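Alpha-1,3-glucanase (Bacillus circulans, PDB 5ZRU) hydrolyses alpha-1,3-glucan as a GH87-type glucanase, of which this chain is the catalytic unit, and carries calcium and zinc ions. Local coordinates at residues G73-P84 with E165-V176; Y9-R20 with V365-N373. All coordinates share one frame; numbering follows the deposited sequence.

Both contacts involve the sheet that holds strands 19-21, 76-82 and 166-174, but they do different work. Contact 1 pairs two strands within the antiparallel sheet domain and is mostly buried; a ladder of backbone bonds carries it. Contact 2 lies nearer the centre of the chain, is only partly buried, and ties the N-terminal loop and the edge of that sheet to the parallel beta-helix through side chains, with two direct hydrogen bonds. Charge links the two: E172 of contact 1 forms a salt bridge to R371 of contact 2, OE2 to NH2 2.7 Å, and R80 NH2 probably donates a hydrogen bond to N372 OD1. The centres are about 16 Å apart.

Contact 1 (G73-P84 with E165-V176); sequences GGDGVTMRFTMP and EYGVDFLEIEAV. With CA (calcium ion), chain M.
With CG anti to the backbone N (chi1 -172°) and an extended chain, R80 runs alongside D169, whose own CG is also anti to its N; R80 NH1 thereby reaches D169 OD2 at 2.7 Å in a salt bridge. The carboxylate oxygen lies in the guanidinium plane, although the two planes are 59° apart. F170 turns its ring beneath the same arginine: R80 CB sits over one face, 3.8 Å from the ring centroid, a CH-pi contact.

Strands 76-82 and 166-174 pair antiparallel, and classic beta bulges interrupt the ladder where D169 and F170 both face R80 and where D75 and G76 both face E174. Between them T78 N donates to E172 O (2.8 Å). M79 CB packs on L171 CD2 at 3.5 Å. At one end D75 OD1 accepts a hydrogen bond from V176 N (2.9 Å); at the other, M83 makes an oblique Met-aromatic contact with Y166.

D169 OD1 binds calcium at 2.4 Å, beside D22, T23, S50 and R53. One carboxylate thus serves metal and arginine through different oxygens; the two positive partners probably favour its ionised form and fix its rotation, coupling this strand pair to the calcium site.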
loop_
_atom_site.group_PDB
_atom_site.type_symbol
_atom_site.label_atom_id
_atom_site.label_comp_id
_atom_site.label_asym_id
_atom_site.label_seq_id
_atom_site.Cartn_x
_atom_site.Cartn_y
_atom_site.Cartn_z
ATOM N N GLY A 73 -5.853 12.303 -20.609
ATOM C CA GLY A 73 -7.241 11.892 -20.743
ATOM C C GLY A 73 -7.420 10.390 -20.646
ATOM O O GLY A 73 -6.548 9.698 -20.109
ATOM N N GLY A 74 -8.535 9.871 -21.156
ATOM C CA GLY A 74 -8.825 8.451 -21.109
ATOM C C GLY A 74 -10.196 8.184 -20.530
ATOM O O GLY A 74 -10.912 9.087 -20.102
ATOM N N ASP A 75 -10.571 6.903 -20.536
ATOM C CA ASP A 75 -11.881 6.503 -20.044
ATOM C C ASP A 75 -11.843 5.813 -18.683
ATOM O O ASP A 75 -12.907 5.501 -18.142
ATOM C CB ASP A 75 -12.602 5.607 -21.069
ATOM C CG ASP A 75 -11.686 4.592 -21.749
ATOM O OD1 ASP A 75 -10.449 4.722 -21.701
ATOM O OD2 ASP A 75 -12.228 3.650 -22.364
ATOM N N GLY A 76 -10.666 5.575 -18.106
ATOM C CA GLY A 76 -10.560 4.985 -16.784
ATOM C C GLY A 76 -10.299 6.041 -15.734
ATOM O O GLY A 76 -9.319 6.782 -15.818
ATOM N N VAL A 77 -11.197 6.134 -14.748
ATOM C CA VAL A 77 -11.084 7.137 -13.696
ATOM C C VAL A 77 -11.027 6.442 -12.343
ATOM O O VAL A 77 -11.880 5.605 -12.036
ATOM C CB VAL A 77 -12.248 8.146 -13.712
ATOM C CG1 VAL A 77 -11.997 9.240 -12.665
ATOM C CG2 VAL A 77 -12.421 8.764 -15.110
ATOM N N THR A 78 -10.052 6.824 -11.526
ATOM C CA THR A 78 -9.986 6.423 -10.127
ATOM C C THR A 78 -10.129 7.678 -9.281
ATOM O O THR A 78 -9.598 8.733 -9.634
ATOM C CB THR A 78 -8.665 5.714 -9.801
ATOM O OG1 THR A 78 -8.473 4.634 -10.717
ATOM C CG2 THR A 78 -8.689 5.159 -8.384
ATOM N N MET A 79 -10.889 7.582 -8.193
ATOM C CA MET A 79 -11.104 8.724 -7.310
ATOM C C MET A 79 -10.739 8.328 -5.890
ATOM O O MET A 79 -11.214 7.302 -5.392
ATOM C CB MET A 79 -12.560 9.211 -7.358
ATOM C CG MET A 79 -12.833 10.375 -6.371
ATOM S SD MET A 79 -14.515 11.033 -6.510
ATOM C CE MET A 79 -15.462 9.624 -5.943
ATOM N N ARG A 80 -9.901 9.134 -5.240
ATOM C CA ARG A 80 -9.642 8.989 -3.813
ATOM C C ARG A 80 -10.530 9.978 -3.071
ATOM O O ARG A 80 -10.492 11.186 -3.351
ATOM C CB ARG A 80 -8.168 9.205 -3.480
ATOM C CG ARG A 80 -7.824 8.871 -2.024
ATOM C CD ARG A 80 -6.323 8.806 -1.824
ATOM N NE ARG A 80 -5.972 8.300 -0.500
ATOM C CZ ARG A 80 -5.659 9.066 0.539
ATOM N NH1 ARG A 80 -5.651 10.393 0.424
ATOM N NH2 ARG A 80 -5.343 8.500 1.700
ATOM N N PHE A 81 -11.332 9.466 -2.138
ATOM C CA PHE A 81 -12.417 10.230 -1.533
ATOM C C PHE A 81 -12.517 9.879 -0.055
ATOM O O PHE A 81 -11.946 8.886 0.410
ATOM C CB PHE A 81 -13.765 9.924 -2.216
ATOM C CG PHE A 81 -14.307 8.568 -1.849
ATOM C CD1 PHE A 81 -13.828 7.434 -2.483
ATOM C CD2 PHE A 81 -15.233 8.422 -0.826
ATOM C CE1 PHE A 81 -14.283 6.167 -2.127
ATOM C CE2 PHE A 81 -15.688 7.172 -0.451
ATOM C CZ PHE A 81 -15.215 6.032 -1.110
ATOM N N THR A 82 -13.301 10.678 0.680
ATOM C CA THR A 82 -13.680 10.340 2.050
ATOM C C THR A 82 -15.169 10.616 2.234
ATOM O O THR A 82 -15.739 11.494 1.579
ATOM C CB THR A 82 -12.863 11.137 3.100
ATOM O OG1 THR A 82 -13.324 10.812 4.421
ATOM C CG2 THR A 82 -13.034 12.643 2.888
ATOM N N MET A 83 -15.796 9.846 3.117
ATOM C CA MET A 83 -17.173 10.081 3.534
ATOM C C MET A 83 -17.321 9.548 4.956
ATOM O O MET A 83 -16.493 8.761 5.412
ATOM C CB MET A 83 -18.179 9.410 2.581
ATOM C CG MET A 83 -18.175 7.885 2.639
ATOM S SD MET A 83 -19.239 7.162 1.375
ATOM C CE MET A 83 -20.882 7.355 2.059
ATOM N N PRO A 84 -18.350 9.991 5.685
ATOM C CA PRO A 84 -18.427 9.635 7.110
ATOM C C PRO A 84 -18.703 8.155 7.324
ATOM O O PRO A 84 -19.336 7.481 6.506
ATOM C CB PRO A 84 -19.603 10.480 7.630
ATOM C CG PRO A 84 -19.900 11.488 6.537
ATOM C CD PRO A 84 -19.481 10.832 5.262
ATOM N N GLU A 165 -21.445 14.782 4.164
ATOM C CA GLU A 165 -20.337 15.529 3.599
ATOM C C GLU A 165 -19.341 14.547 3.005
ATOM O O GLU A 165 -18.896 13.617 3.683
ATOM C CB GLU A 165 -19.652 16.408 4.647
ATOM C CG GLU A 165 -18.304 16.978 4.186
ATOM C CD GLU A 165 -17.768 18.088 5.090
ATOM O OE1 GLU A 165 -18.580 18.780 5.735
ATOM O OE2 GLU A 165 -16.529 18.275 5.151
ATOM N N TYR A 166 -19.012 14.749 1.741
ATOM C CA TYR A 166 -18.003 13.962 1.054
ATOM C C TYR A 166 -16.737 14.796 0.920
ATOM O O TYR A 166 -16.763 16.025 1.011
ATOM C CB TYR A 166 -18.508 13.540 -0.334
ATOM C CG TYR A 166 -19.717 12.648 -0.297
ATOM C CD1 TYR A 166 -20.992 13.182 -0.193
ATOM C CD2 TYR A 166 -19.586 11.265 -0.367
ATOM C CE1 TYR A 166 -22.101 12.364 -0.150
ATOM C CE2 TYR A 166 -20.686 10.444 -0.333
ATOM C CZ TYR A 166 -21.947 11.004 -0.228
ATOM O OH TYR A 166 -23.048 10.187 -0.188
ATOM N N GLY A 167 -15.623 14.123 0.727
ATOM C CA GLY A 167 -14.384 14.796 0.372
ATOM C C GLY A 167 -13.774 14.140 -0.846
ATOM O O GLY A 167 -13.827 12.922 -0.991
ATOM N N VAL A 168 -13.200 14.958 -1.724
ATOM C CA VAL A 168 -12.489 14.442 -2.892
ATOM C C VAL A 168 -11.044 14.899 -2.819
ATOM O O VAL A 168 -10.766 16.105 -2.789
ATOM C CB VAL A 168 -13.135 14.888 -4.214
ATOM C CG1 VAL A 168 -12.391 14.281 -5.393
ATOM C CG2 VAL A 168 -14.594 14.462 -4.244
ATOM N N ASP A 169 -10.120 13.936 -2.833
ATOM C CA ASP A 169 -8.687 14.221 -2.823
ATOM C C ASP A 169 -8.167 14.432 -4.246
ATOM O O ASP A 169 -7.680 15.516 -4.591
ATOM C CB ASP A 169 -7.958 13.063 -2.119
ATOM C CG ASP A 169 -6.512 13.363 -1.803
ATOM O OD1 ASP A 169 -6.030 14.480 -2.103
ATOM O OD2 ASP A 169 -5.843 12.454 -1.254
ATOM N N PHE A 170 -8.291 13.415 -5.096
ATOM C CA PHE A 170 -7.791 13.540 -6.461
ATOM C C PHE A 170 -8.524 12.556 -7.359
ATOM O O PHE A 170 -9.213 11.649 -6.893
ATOM C CB PHE A 170 -6.273 13.308 -6.541
ATOM C CG PHE A 170 -5.816 11.963 -6.005
ATOM C CD1 PHE A 170 -6.003 10.801 -6.738
ATOM C CD2 PHE A 170 -5.148 11.878 -4.796
ATOM C CE1 PHE A 170 -5.573 9.550 -6.246
ATOM C CE2 PHE A 170 -4.704 10.637 -4.302
ATOM C CZ PHE A 170 -4.920 9.482 -5.033
ATOM N N LEU A 171 -8.354 12.758 -8.662
ATOM C CA LEU A 171 -8.657 11.765 -9.679
ATOM C C LEU A 171 -7.365 11.324 -10.351
ATOM O O LEU A 171 -6.420 12.106 -10.495
ATOM C CB LEU A 171 -9.608 12.318 -10.747
ATOM C CG LEU A 171 -10.924 12.940 -10.278
ATOM C CD1 LEU A 171 -11.744 13.417 -11.492
ATOM C CD2 LEU A 171 -11.703 11.937 -9.456
ATOM N N GLU A 172 -7.330 10.061 -10.761
ATOM C CA GLU A 172 -6.303 9.550 -11.658
ATOM C C GLU A 172 -6.998 9.021 -12.905
ATOM O O GLU A 172 -7.996 8.303 -12.805
ATOM C CB GLU A 172 -5.451 8.472 -10.968
ATOM C CG GLU A 172 -4.457 9.089 -9.993
ATOM C CD GLU A 172 -3.727 8.083 -9.115
ATOM O OE1 GLU A 172 -4.177 6.929 -9.007
ATOM O OE2 GLU A 172 -2.688 8.460 -8.534
ATOM N N ILE A 173 -6.516 9.427 -14.076
ATOM C CA ILE A 173 -7.244 9.221 -15.325
ATOM C C ILE A 173 -6.307 8.566 -16.324
ATOM O O ILE A 173 -5.161 9.000 -16.480
ATOM C CB ILE A 173 -7.805 10.550 -15.873
ATOM C CG1 ILE A 173 -8.760 11.181 -14.859
ATOM C CG2 ILE A 173 -8.545 10.327 -17.184
ATOM C CD1 ILE A 173 -9.346 12.534 -15.289
ATOM N N GLU A 174 -6.787 7.520 -16.992
ATOM C CA GLU A 174 -5.944 6.748 -17.892
ATOM C C GLU A 174 -6.783 6.206 -19.039
ATOM O O GLU A 174 -7.994 6.010 -18.906
ATOM C CB GLU A 174 -5.264 5.584 -17.156
ATOM C CG GLU A 174 -6.231 4.549 -16.625
ATOM C CD GLU A 174 -5.590 3.652 -15.592
ATOM O OE1 GLU A 174 -5.573 4.043 -14.404
ATOM O OE2 GLU A 174 -5.095 2.569 -15.967
ATOM N N ALA A 175 -6.124 5.958 -20.169
ATOM C CA ALA A 175 -6.780 5.271 -21.272
ATOM C C ALA A 175 -6.857 3.785 -20.953
ATOM O O ALA A 175 -5.893 3.190 -20.466
ATOM C CB ALA A 175 -6.020 5.498 -22.579
ATOM N N VAL A 176 -8.012 3.187 -21.205
ATOM C CA VAL A 176 -8.253 1.786 -20.871
ATOM C C VAL A 176 -8.083 0.956 -22.138
ATOM O O VAL A 176 -8.816 1.185 -23.112
ATOM C CB VAL A 176 -9.652 1.584 -20.278
ATOM C CG1 VAL A 176 -9.944 0.095 -20.149
ATOM C CG2 VAL A 176 -9.763 2.286 -18.929
HETATM CA CA CA M . -4.728 16.437 -1.986
HETATM O O HOH W 1 -4.399 10.980 -18.330
HETATM O O HOH W 2 -11.294 1.594 -23.590
HETATM O O HOH W 3 -7.031 5.601 -12.764
HETATM O O HOH W 4 -3.026 18.035 -2.792
#

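Contact 2 (Y9-R20 with V365-N373); sequences YAQRGASMPYTR and VRNSSIRNN
The ring of Y9 lies nearly flat to the amide of N367, with 19° between their planes, and Y9 CE1 meets N367 CB at 3.5 Å in an oblique approach. At the edge of the same ring, near its plane, comes R366 CD, 3.1 Å from Y9 OH; the R366 chain runs transverse to the tyrosine. Further along, the Y18 ring carries M16 CB over one face, while S369 OG, whose main polar partner is R347, lies above one face of the R371 guanidinium, toward its rim. Segment 365-373 belongs to the right-handed parallel beta-helix of the catalytic unit, as in the pectate lyase-like clan: strands 364-366 and 369-371 lie on either side of a turn at N367, and the loop from Y9 to Y18 drapes over that turn.

N367 has a left-handed backbone conformation (phi 44°, psi 53°), and with CG anti to its N the amide reaches the loop. There it grips the backbone of S15 twice: S15 N donates to N367 OD1 at 2.6 Å in a nearly straight bond, and N367 ND2 returns a longer bond to S15 O at 3.2 Å. A14 CB rests against S368 O, and M16 CE reaches N367 O at 3.4 Å.

R20 and R371 pass one another head to tail with their guanidinium planes almost perpendicular, R20 NH2 lying over a face of R371. E172 and E402 each form salt bridges with both arginines, so shared carboxylates probably offset the like charges. A water bridges the loop to the turn, accepting from A10 N and donating to G13 O and, at 2.9 Å, to N367 OD1.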
loop_
_atom_site.group_PDB
_atom_site.type_symbol
_atom_site.label_atom_id
_atom_site.label_comp_id
_atom_site.label_asym_id
_atom_site.label_seq_id
_atom_site.Cartn_x
_atom_site.Cartn_y
_atom_site.Cartn_z
ATOM N N TYR A 9 10.742 1.947 -17.039
ATOM C CA TYR A 9 10.658 2.405 -15.657
ATOM C C TYR A 9 10.950 3.893 -15.536
ATOM O O TYR A 9 11.733 4.472 -16.300
ATOM C CB TYR A 9 11.624 1.633 -14.763
ATOM C CG TYR A 9 11.128 0.266 -14.365
ATOM C CD1 TYR A 9 9.934 -0.234 -14.859
ATOM C CD2 TYR A 9 11.846 -0.513 -13.476
ATOM C CE1 TYR A 9 9.484 -1.490 -14.497
ATOM C CE2 TYR A 9 11.409 -1.770 -13.109
ATOM C CZ TYR A 9 10.230 -2.253 -13.619
ATOM O OH TYR A 9 9.794 -3.504 -13.250
ATOM N N ALA A 10 10.316 4.506 -14.545
ATOM C CA ALA A 10 10.660 5.859 -14.157
ATOM C C ALA A 10 12.028 5.868 -13.475
ATOM O O ALA A 10 12.582 4.825 -13.115
ATOM C CB ALA A 10 9.598 6.431 -13.220
ATOM N N GLN A 11 12.580 7.070 -13.312
ATOM C CA GLN A 11 13.831 7.203 -12.574
ATOM C C GLN A 11 13.648 6.794 -11.116
ATOM O O GLN A 11 14.467 6.052 -10.567
ATOM C CB GLN A 11 14.338 8.640 -12.696
ATOM C CG GLN A 11 15.485 8.998 -11.770
ATOM C CD GLN A 11 15.673 10.506 -11.655
ATOM O OE1 GLN A 11 16.397 11.116 -12.449
ATOM N NE2 GLN A 11 15.013 11.118 -10.662
ATOM N N ARG A 12 12.574 7.261 -10.476
ATOM C CA ARG A 12 12.173 6.804 -9.148
ATOM C C ARG A 12 10.659 6.664 -9.129
ATOM O O ARG A 12 9.947 7.439 -9.769
ATOM C CB ARG A 12 12.602 7.766 -8.038
ATOM C CG ARG A 12 14.099 7.987 -8.014
ATOM C CD ARG A 12 14.509 8.945 -6.915
ATOM N NE ARG A 12 15.962 9.078 -6.913
ATOM C CZ ARG A 12 16.636 9.855 -6.080
ATOM N NH1 ARG A 12 15.983 10.560 -5.163
ATOM N NH2 ARG A 12 17.960 9.917 -6.166
ATOM N N GLY A 13 10.178 5.668 -8.388
ATOM C CA GLY A 13 8.758 5.388 -8.342
ATOM C C GLY A 13 8.305 4.510 -9.493
ATOM O O GLY A 13 9.075 4.113 -10.377
ATOM N N ALA A 14 7.008 4.215 -9.475
ATOM C CA ALA A 14 6.375 3.360 -10.468
ATOM C C ALA A 14 6.016 4.149 -11.717
ATOM O O ALA A 14 5.794 5.363 -11.671
ATOM C CB ALA A 14 5.107 2.715 -9.889
ATOM N N SER A 15 5.956 3.444 -12.842
ATOM C CA SER A 15 5.527 4.024 -14.113
ATOM C C SER A 15 4.151 3.455 -14.432
ATOM O O SER A 15 4.020 2.260 -14.720
ATOM C CB SER A 15 6.522 3.724 -15.235
ATOM O OG SER A 15 6.069 4.313 -16.444
ATOM N N MET A 16 3.135 4.303 -14.352
ATOM C CA MET A 16 1.744 3.905 -14.473
ATOM C C MET A 16 1.084 4.676 -15.605
ATOM O O MET A 16 1.546 5.760 -15.978
ATOM C CB MET A 16 1.000 4.164 -13.155
ATOM C CG MET A 16 1.415 3.212 -12.047
ATOM S SD MET A 16 0.627 1.621 -12.355
ATOM C CE MET A 16 1.540 0.575 -11.234
ATOM N N PRO A 17 0.012 4.134 -16.196
ATOM C CA PRO A 17 -0.606 4.810 -17.343
ATOM C C PRO A 17 -1.510 5.964 -16.966
ATOM O O PRO A 17 -1.994 6.656 -17.873
ATOM C CB PRO A 17 -1.409 3.685 -18.025
ATOM C CG PRO A 17 -1.686 2.724 -16.956
ATOM C CD PRO A 17 -0.511 2.768 -16.013
ATOM N N TYR A 18 -1.760 6.196 -15.677
ATOM C CA TYR A 18 -2.617 7.301 -15.278
ATOM C C TYR A 18 -1.799 8.561 -15.004
ATOM O O TYR A 18 -0.596 8.514 -14.751
ATOM C CB TYR A 18 -3.456 6.934 -14.041
ATOM C CG TYR A 18 -2.697 6.315 -12.880
ATOM C CD1 TYR A 18 -1.909 7.090 -12.039
ATOM C CD2 TYR A 18 -2.794 4.953 -12.613
ATOM C CE1 TYR A 18 -1.224 6.518 -10.960
ATOM C CE2 TYR A 18 -2.127 4.375 -11.534
ATOM C CZ TYR A 18 -1.342 5.159 -10.719
ATOM O OH TYR A 18 -0.675 4.573 -9.665
ATOM N N THR A 19 -2.471 9.703 -15.083
ATOM C CA THR A 19 -1.937 10.952 -14.579
ATOM C C THR A 19 -2.867 11.445 -13.491
ATOM O O THR A 19 -4.049 11.078 -13.446
ATOM C CB THR A 19 -1.800 12.027 -15.674
ATOM O OG1 THR A 19 -3.089 12.305 -16.237
ATOM C CG2 THR A 19 -0.833 11.562 -16.756
ATOM N N ARG A 20 -2.334 12.274 -12.608
ATOM C CA ARG A 20 -3.103 12.706 -11.454
ATOM C C ARG A 20 -3.673 14.102 -11.645
ATOM O O ARG A 20 -2.981 15.015 -12.108
ATOM C CB ARG A 20 -2.277 12.693 -10.171
ATOM C CG ARG A 20 -3.152 13.174 -9.037
ATOM C CD ARG A 20 -2.577 12.941 -7.718
ATOM N NE ARG A 20 -2.268 11.540 -7.513
ATOM C CZ ARG A 20 -1.704 11.108 -6.401
ATOM N NH1 ARG A 20 -1.440 11.986 -5.444
ATOM N NH2 ARG A 20 -1.415 9.823 -6.245
ATOM N N VAL A 365 8.997 -6.904 -5.260
ATOM C CA VAL A 365 7.853 -6.073 -5.638
ATOM C C VAL A 365 8.405 -4.903 -6.440
ATOM O O VAL A 365 9.304 -4.194 -5.965
ATOM C CB VAL A 365 7.056 -5.560 -4.426
ATOM C CG1 VAL A 365 5.886 -4.703 -4.904
ATOM C CG2 VAL A 365 6.563 -6.713 -3.554
ATOM N N ARG A 366 7.897 -4.708 -7.658
ATOM C CA ARG A 366 8.439 -3.635 -8.478
ATOM C C ARG A 366 7.365 -2.996 -9.347
ATOM O O ARG A 366 6.340 -3.601 -9.670
ATOM C CB ARG A 366 9.606 -4.117 -9.349
ATOM C CG ARG A 366 9.243 -5.143 -10.393
ATOM C CD ARG A 366 10.506 -5.656 -11.114
ATOM N NE ARG A 366 10.146 -6.583 -12.182
ATOM C CZ ARG A 366 10.967 -7.481 -12.715
ATOM N NH1 ARG A 366 12.218 -7.593 -12.277
ATOM N NH2 ARG A 366 10.530 -8.282 -13.680
ATOM N N ASN A 367 7.637 -1.749 -9.719
ATOM C CA ASN A 367 6.770 -0.929 -10.562
ATOM C C ASN A 367 5.306 -1.029 -10.153
ATOM O O ASN A 367 4.419 -1.270 -10.974
ATOM C CB ASN A 367 6.929 -1.277 -12.042
ATOM C CG ASN A 367 6.446 -0.156 -12.929
ATOM O OD1 ASN A 367 6.870 0.983 -12.772
ATOM N ND2 ASN A 367 5.512 -0.457 -13.822
ATOM N N SER A 368 5.046 -0.795 -8.873
ATOM C CA SER A 368 3.703 -0.954 -8.339
ATOM C C SER A 368 3.298 0.267 -7.524
ATOM O O SER A 368 4.133 1.014 -7.009
ATOM C CB SER A 368 3.602 -2.221 -7.482
ATOM O OG SER A 368 3.771 -3.385 -8.287
ATOM N N SER A 369 1.986 0.459 -7.435
ATOM C CA SER A 369 1.379 1.529 -6.658
ATOM C C SER A 369 0.911 0.918 -5.347
ATOM O O SER A 369 0.047 0.037 -5.353
ATOM C CB SER A 369 0.208 2.151 -7.427
ATOM O OG SER A 369 -0.618 2.945 -6.576
ATOM N N ILE A 370 1.512 1.353 -4.235
ATOM C CA ILE A 370 1.246 0.806 -2.904
ATOM C C ILE A 370 0.647 1.953 -2.099
ATOM O O ILE A 370 1.383 2.843 -1.674
ATOM C CB ILE A 370 2.523 0.276 -2.238
ATOM C CG1 ILE A 370 3.329 -0.591 -3.228
ATOM C CG2 ILE A 370 2.188 -0.470 -0.925
ATOM C CD1 ILE A 370 2.611 -1.853 -3.680
ATOM N N ARG A 371 -0.674 1.964 -1.892
ATOM C CA ARG A 371 -1.308 3.196 -1.428
ATOM C C ARG A 371 -2.318 2.947 -0.318
ATOM O O ARG A 371 -3.154 2.049 -0.428
ATOM C CB ARG A 371 -2.000 3.927 -2.596
ATOM C CG ARG A 371 -2.551 5.296 -2.210
ATOM C CD ARG A 371 -3.290 5.965 -3.379
ATOM N NE ARG A 371 -2.413 6.261 -4.502
ATOM C CZ ARG A 371 -2.815 6.388 -5.767
ATOM N NH1 ARG A 371 -4.091 6.213 -6.102
ATOM N NH2 ARG A 371 -1.925 6.660 -6.707
ATOM N N ASN A 372 -2.238 3.748 0.751
ATOM C CA ASN A 372 -3.320 3.861 1.738
ATOM C C ASN A 372 -3.535 2.556 2.504
ATOM O O ASN A 372 -4.670 2.170 2.787
ATOM C CB ASN A 372 -4.628 4.317 1.072
ATOM C CG ASN A 372 -5.598 4.962 2.055
ATOM O OD1 ASN A 372 -5.212 5.796 2.877
ATOM N ND2 ASN A 372 -6.869 4.597 1.953
ATOM N N ASN A 373 -2.446 1.889 2.868
ATOM C CA ASN A 373 -2.520 0.634 3.607
ATOM C C ASN A 373 -2.305 0.857 5.104
ATOM O O ASN A 373 -1.698 1.843 5.534
ATOM C CB ASN A 373 -1.496 -0.365 3.051
ATOM C CG ASN A 373 -1.814 -0.770 1.623
ATOM O OD1 ASN A 373 -2.836 -1.397 1.371
ATOM N ND2 ASN A 373 -0.945 -0.400 0.675
HETATM O O HOH W 5 9.167 2.684 -12.695
#